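Ethylbenzene dehydrogenase alpha-subunit (Aromatoleum aromaticum, PDB 2IVF) forms the molybdenum-containing subunit of a dehydrogenase in the molybdopterin oxidoreductase family, carrying two pterin guanine dinucleotide cofactors and an iron-sulfur cluster. Local coordinates at residues A[229-234]-A[812-817]; A[818-823]-A[944-949]. All coordinates share one frame; numbering follows the deposited sequence.

Interaction 1: A[229-234]-A[812-817]; sequences FHTFGK and AQFYLD
T231 and Q813 make the one direct hydrogen bond between helix 226-232 and the irregular run 812-817. Q813 N donates to T231 O at 2.7 Å with an N-H...O angle of 156°, and the donor is tilted out of the carbonyl plane. The same oxygen also receives a CA-H...O contact from A812 CA at 3.3 Å, and a second such contact runs the other way, from T231 CA to Q813 O. Water adds a further link: a single molecule donates to both T231 OG1 and Q813 O, the latter at 2.7 Å. T231 OG1 is also hydrogen-bonded to G227 O one turn earlier in its helix.

Apolar contacts flank these polar ones. T231 CG2, placed anti to the backbone N (its OG1 has chi1 -59°), reaches over one face of the F814 ring, 4.1 Å from the centroid and 27° off the normal, a CH-pi contact. On its other flank the same methyl lies over the centre of the F232 ring. A812 CB approaches the F232 ring obliquely, 3.8 Å from CD1. L816 packs by its two methyls, CD2 against H230 O and CD1 against H230 CB at 4.1 Å. Beyond the pair, R459 and L463 of helix 454-467 touch T231 and F814 respectively.

Within 812-817, Q813 NE2 donates almost straight to Y815 O, the acceptor lying close to the amide plane, which fixes the rotation of that amide. The contact therefore joins a helix end to a loop through a buried carbonyl, T231 O, satisfied by the facing backbone, with water bridging the neighbouring hydroxyl.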
loop_
_atom_site.group_PDB
_atom_site.type_symbol
_atom_site.label_atom_id
_atom_site.label_comp_id
_atom_site.label_asym_id
_atom_site.label_seq_id
_atom_site.Cartn_x
_atom_site.Cartn_y
_atom_site.Cartn_z
ATOM N N PHE A 229 16.350 -17.192 15.345
ATOM C CA PHE A 229 15.914 -18.396 16.074
ATOM C C PHE A 229 17.137 -19.207 16.409
ATOM O O PHE A 229 17.274 -19.731 17.485
ATOM C CB PHE A 229 14.968 -19.205 15.171
ATOM C CG PHE A 229 14.070 -20.167 15.897
ATOM C CD1 PHE A 229 13.283 -19.756 16.956
ATOM C CD2 PHE A 229 13.947 -21.460 15.455
ATOM C CE1 PHE A 229 12.451 -20.650 17.595
ATOM C CE2 PHE A 229 13.104 -22.389 16.101
ATOM C CZ PHE A 229 12.341 -21.964 17.147
ATOM N N HIS A 230 18.054 -19.319 15.460
ATOM C CA HIS A 230 19.196 -20.176 15.650
ATOM C C HIS A 230 20.335 -19.554 16.463
ATOM O O HIS A 230 21.074 -20.271 17.099
ATOM C CB HIS A 230 19.655 -20.731 14.319
ATOM C CG HIS A 230 18.669 -21.715 13.760
ATOM N ND1 HIS A 230 18.678 -22.113 12.449
ATOM C CD2 HIS A 230 17.594 -22.331 14.336
ATOM C CE1 HIS A 230 17.675 -22.954 12.238
ATOM N NE2 HIS A 230 17.002 -23.107 13.369
ATOM N N THR A 231 20.392 -18.240 16.483
ATOM C CA THR A 231 21.423 -17.482 17.222
ATOM C C THR A 231 21.006 -17.278 18.672
ATOM O O THR A 231 21.770 -17.581 19.608
ATOM C CB THR A 231 21.656 -16.129 16.558
ATOM O OG1 THR A 231 22.065 -16.332 15.190
ATOM C CG2 THR A 231 22.712 -15.309 17.299
ATOM N N PHE A 232 19.772 -16.817 18.858
ATOM C CA PHE A 232 19.261 -16.463 20.169
ATOM C C PHE A 232 18.316 -17.513 20.784
ATOM O O PHE A 232 17.964 -17.426 21.978
ATOM C CB PHE A 232 18.525 -15.147 20.070
ATOM C CG PHE A 232 19.325 -14.037 19.426
ATOM C CD1 PHE A 232 20.456 -13.528 20.046
ATOM C CD2 PHE A 232 18.916 -13.477 18.217
ATOM C CE1 PHE A 232 21.158 -12.484 19.480
ATOM C CE2 PHE A 232 19.623 -12.419 17.645
ATOM C CZ PHE A 232 20.744 -11.942 18.288
ATOM N N GLY A 233 17.875 -18.468 19.977
ATOM C CA GLY A 233 16.940 -19.495 20.457
ATOM C C GLY A 233 15.531 -18.942 20.444
ATOM O O GLY A 233 14.636 -19.599 20.903
ATOM N N LYS A 234 15.316 -17.730 19.903
ATOM C CA LYS A 234 13.955 -17.201 19.788
ATOM C C LYS A 234 13.887 -16.082 18.788
ATOM O O LYS A 234 14.907 -15.514 18.415
ATOM C CB LYS A 234 13.410 -16.721 21.148
ATOM C CG LYS A 234 14.017 -15.403 21.660
ATOM C CD LYS A 234 15.377 -15.597 22.247
ATOM C CE LYS A 234 15.863 -14.347 23.004
ATOM N NZ LYS A 234 15.037 -14.019 24.227
ATOM N N ALA A 812 24.167 -16.193 22.927
ATOM C CA ALA A 812 23.826 -15.823 21.562
ATOM C C ALA A 812 24.903 -16.540 20.754
ATOM O O ALA A 812 26.074 -16.259 20.928
ATOM C CB ALA A 812 23.879 -14.356 21.369
ATOM N N GLN A 813 24.481 -17.456 19.902
ATOM C CA GLN A 813 25.340 -18.530 19.460
ATOM C C GLN A 813 25.576 -18.463 17.971
ATOM O O GLN A 813 24.677 -18.702 17.200
ATOM C CB GLN A 813 24.716 -19.851 19.818
ATOM C CG GLN A 813 25.618 -20.993 19.512
ATOM C CD GLN A 813 25.088 -22.309 19.970
ATOM O OE1 GLN A 813 24.302 -22.368 20.917
ATOM N NE2 GLN A 813 25.529 -23.386 19.321
ATOM N N PHE A 814 26.791 -18.080 17.596
ATOM C CA PHE A 814 27.196 -18.014 16.202
ATOM C C PHE A 814 27.805 -19.260 15.630
ATOM O O PHE A 814 27.844 -19.375 14.410
ATOM C CB PHE A 814 28.095 -16.829 16.019
ATOM C CG PHE A 814 27.399 -15.574 16.371
ATOM C CD1 PHE A 814 26.533 -14.998 15.472
ATOM C CD2 PHE A 814 27.489 -15.056 17.634
ATOM C CE1 PHE A 814 25.806 -13.899 15.799
ATOM C CE2 PHE A 814 26.759 -13.946 17.964
ATOM C CZ PHE A 814 25.925 -13.359 17.032
ATOM N N TYR A 815 28.256 -20.169 16.493
ATOM C CA TYR A 815 28.787 -21.459 16.053
ATOM C C TYR A 815 27.772 -22.583 16.277
ATOM O O TYR A 815 27.461 -22.921 17.424
ATOM C CB TYR A 815 30.116 -21.707 16.744
ATOM C CG TYR A 815 30.898 -22.877 16.211
ATOM C CD1 TYR A 815 31.347 -22.902 14.899
ATOM C CD2 TYR A 815 31.204 -23.944 17.013
ATOM C CE1 TYR A 815 32.071 -24.007 14.403
ATOM C CE2 TYR A 815 31.911 -25.026 16.528
ATOM C CZ TYR A 815 32.354 -25.051 15.235
ATOM O OH TYR A 815 33.089 -26.137 14.764
ATOM N N LEU A 816 27.237 -23.153 15.193
ATOM C CA LEU A 816 26.275 -24.275 15.303
ATOM C C LEU A 816 27.021 -25.543 14.961
ATOM O O LEU A 816 27.314 -25.809 13.801
ATOM C CB LEU A 816 25.064 -24.082 14.404
ATOM C CG LEU A 816 24.370 -22.728 14.626
ATOM C CD1 LEU A 816 23.295 -22.456 13.556
ATOM C CD2 LEU A 816 23.735 -22.636 16.013
ATOM N N ASP A 817 27.360 -26.296 15.991
ATOM C CA ASP A 817 28.288 -27.442 15.837
ATOM C C ASP A 817 27.587 -28.782 15.609
ATOM O O ASP A 817 28.174 -29.831 15.796
ATOM C CB ASP A 817 29.306 -27.471 16.970
ATOM C CG ASP A 817 28.739 -27.989 18.290
ATOM O OD1 ASP A 817 27.509 -27.845 18.544
ATOM O OD2 ASP A 817 29.524 -28.555 19.068
HETATM O O HOH W 1 24.129 -18.174 14.624
#

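Interaction 2: A[818-823]-A[944-949]; sequences HDWYLE and HLAGGY
H818 NE2 donates to G947 O at 2.6 Å, the sole hydrogen bond between 818-823 and 944-949. The donor lies nearly on the extension of the carbonyl bond (C=O...N angle 167°) and the oxygen is close to the imidazole plane, although the N-H...O angle is a bent 132°. The other ring nitrogen, ND1, accepts from W820 N at 3.2 Å, so H818 is the N-cap of helix 819-824. The two bonds together fix the rotation of the imidazole and indicate a proton on NE2 and a lone pair on ND1.

Y949 and A946 pack against this imidazole. Its edge is directed to the face of Y949 in an offset edge-to-face pair, centroids 5.8 Å apart and planes at 82°, while H818 CB sits over that face, 4.3 Å from the centroid. A946 CB makes an off-centre CH-pi contact with the imidazole and also touches W820 CE3 at 3.7 Å. H818 CE1 lies over one face of the indole, offset toward the rim. The indole meets the backbone at A946 N, 3.5 Å from W820 CZ3, and takes L945 CB at its edge. Y821 crosses H944 at about a right angle, its OH 3.7 Å from H944 CD2 at the edge of that imidazole.

The polar ends of W820 and H944 lead elsewhere, to E580 and D455. The first turn of helix 819-824 thus packs on the loop between strands 915-917 and 969-975, with helix 574-583 touching W820 and L945, helix 226-232 touching Y821 and H944, and helix 454-467 meeting the loop through D455.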
loop_
_atom_site.group_PDB
_atom_site.type_symbol
_atom_site.label_atom_id
_atom_site.label_comp_id
_atom_site.label_asym_id
_atom_site.label_seq_id
_atom_site.Cartn_x
_atom_site.Cartn_y
_atom_site.Cartn_z
ATOM N N HIS A 818 26.338 -28.699 15.170
ATOM C CA HIS A 818 25.506 -29.819 14.767
ATOM C C HIS A 818 26.100 -30.373 13.478
ATOM O O HIS A 818 26.481 -29.620 12.587
ATOM C CB HIS A 818 24.086 -29.258 14.546
ATOM C CG HIS A 818 23.041 -30.275 14.222
ATOM N ND1 HIS A 818 22.981 -30.929 13.008
ATOM C CD2 HIS A 818 21.972 -30.709 14.936
ATOM C CE1 HIS A 818 21.950 -31.760 13.009
ATOM N NE2 HIS A 818 21.320 -31.648 14.169
ATOM N N ASP A 819 26.143 -31.697 13.371
ATOM C CA ASP A 819 26.741 -32.400 12.214
ATOM C C ASP A 819 26.292 -31.908 10.856
ATOM O O ASP A 819 27.114 -31.736 9.961
ATOM C CB ASP A 819 26.477 -33.907 12.324
ATOM C CG ASP A 819 27.235 -34.548 13.479
ATOM O OD1 ASP A 819 28.246 -33.967 13.940
ATOM O OD2 ASP A 819 26.835 -35.659 13.902
ATOM N N TRP A 820 24.999 -31.659 10.700
ATOM C CA TRP A 820 24.481 -31.180 9.422
ATOM C C TRP A 820 25.087 -29.836 9.046
ATOM O O TRP A 820 25.420 -29.589 7.877
ATOM C CB TRP A 820 22.970 -31.027 9.471
ATOM C CG TRP A 820 22.195 -32.317 9.472
ATOM C CD1 TRP A 820 22.596 -33.523 9.869
ATOM C CD2 TRP A 820 20.805 -32.426 9.172
ATOM N NE1 TRP A 820 21.558 -34.431 9.764
ATOM C CE2 TRP A 820 20.440 -33.761 9.347
ATOM C CE3 TRP A 820 19.845 -31.513 8.747
ATOM C CZ2 TRP A 820 19.148 -34.218 9.093
ATOM C CZ3 TRP A 820 18.564 -31.960 8.506
ATOM C CH2 TRP A 820 18.228 -33.293 8.687
ATOM N N TYR A 821 25.170 -28.932 10.014
ATOM C CA TYR A 821 25.776 -27.618 9.788
ATOM C C TYR A 821 27.278 -27.637 9.533
ATOM O O TYR A 821 27.783 -26.973 8.617
ATOM C CB TYR A 821 25.431 -26.658 10.939
ATOM C CG TYR A 821 24.005 -26.176 10.827
ATOM C CD1 TYR A 821 22.940 -27.042 11.064
ATOM C CD2 TYR A 821 23.721 -24.861 10.459
ATOM C CE1 TYR A 821 21.649 -26.616 10.948
ATOM C CE2 TYR A 821 22.460 -24.445 10.344
ATOM C CZ TYR A 821 21.426 -25.304 10.576
ATOM O OH TYR A 821 20.172 -24.840 10.444
ATOM N N LEU A 822 27.982 -28.434 10.319
ATOM C CA LEU A 822 29.378 -28.686 10.104
ATOM C C LEU A 822 29.612 -29.170 8.647
ATOM O O LEU A 822 30.420 -28.588 7.913
ATOM C CB LEU A 822 29.850 -29.734 11.120
ATOM C CG LEU A 822 30.084 -29.293 12.573
ATOM C CD1 LEU A 822 30.533 -30.501 13.461
ATOM C CD2 LEU A 822 31.147 -28.211 12.583
ATOM N N GLU A 823 28.887 -30.212 8.226
ATOM C CA GLU A 823 29.084 -30.805 6.895
ATOM C C GLU A 823 28.661 -29.858 5.750
ATOM O O GLU A 823 29.282 -29.867 4.703
ATOM C CB GLU A 823 28.345 -32.141 6.777
ATOM C CG GLU A 823 29.083 -33.273 7.504
ATOM C CD GLU A 823 28.430 -34.649 7.419
ATOM O OE1 GLU A 823 27.383 -34.818 6.726
ATOM O OE2 GLU A 823 28.999 -35.577 8.064
ATOM N N HIS A 944 16.869 -26.912 7.838
ATOM C CA HIS A 944 15.793 -26.636 8.779
ATOM C C HIS A 944 14.895 -27.804 9.144
ATOM O O HIS A 944 13.951 -27.621 9.884
ATOM C CB HIS A 944 15.007 -25.421 8.345
ATOM C CG HIS A 944 15.850 -24.202 8.217
ATOM N ND1 HIS A 944 15.321 -22.971 7.880
ATOM C CD2 HIS A 944 17.167 -23.993 8.462
ATOM C CE1 HIS A 944 16.298 -22.080 7.815
ATOM N NE2 HIS A 944 17.422 -22.663 8.203
ATOM N N LEU A 945 15.272 -29.014 8.702
ATOM C CA LEU A 945 14.701 -30.256 9.180
ATOM C C LEU A 945 15.495 -30.740 10.385
ATOM O O LEU A 945 15.111 -31.693 11.026
ATOM C CB LEU A 945 14.735 -31.298 8.064
ATOM C CG LEU A 945 13.751 -31.018 6.908
ATOM C CD1 LEU A 945 14.173 -31.744 5.637
ATOM C CD2 LEU A 945 12.312 -31.392 7.328
ATOM N N ALA A 946 16.593 -30.066 10.718
ATOM C CA ALA A 946 17.485 -30.568 11.753
ATOM C C ALA A 946 16.821 -30.573 13.112
ATOM O O ALA A 946 16.085 -29.678 13.435
ATOM C CB ALA A 946 18.780 -29.754 11.811
ATOM N N GLY A 947 17.131 -31.588 13.910
ATOM C CA GLY A 947 16.784 -31.598 15.315
ATOM C C GLY A 947 18.024 -31.955 16.118
ATOM O O GLY A 947 19.151 -31.781 15.652
ATOM N N GLY A 948 17.817 -32.446 17.331
ATOM C CA GLY A 948 18.922 -32.876 18.192
ATOM C C GLY A 948 19.813 -31.716 18.578
ATOM O O GLY A 948 21.026 -31.871 18.694
ATOM N N TYR A 949 19.216 -30.533 18.732
ATOM C CA TYR A 949 19.945 -29.356 19.159
ATOM C C TYR A 949 18.943 -28.400 19.785
ATOM O O TYR A 949 17.884 -28.144 19.229
ATOM C CB TYR A 949 20.573 -28.669 17.952
ATOM C CG TYR A 949 21.899 -28.009 18.158
ATOM C CD1 TYR A 949 23.003 -28.760 18.491
ATOM C CD2 TYR A 949 22.060 -26.633 17.946
ATOM C CE1 TYR A 949 24.214 -28.194 18.641
ATOM C CE2 TYR A 949 23.295 -26.041 18.082
ATOM C CZ TYR A 949 24.370 -26.842 18.445
ATOM O OH TYR A 949 25.603 -26.344 18.585
#

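Interactions 1 and 2 follow one another without a gap along 812-823, and their centres lie 12 Å apart. Y949 OH lies 2.4 Å from D817 OD1, a probable hydrogen bond though the distance is very short, and the two contacts meet there. L816 O packs against Y821 CB at 3.5 Å. H230 and Y821 touch each other, and each hydrogen-bonds a bound glycerol, probably from the crystallisation liquor. F952 adds ring contacts to H818, Y821 and Y949, while Q951 NE2 donates to H230 O. None of the four segments contains a residue of the iron-sulfur pocket.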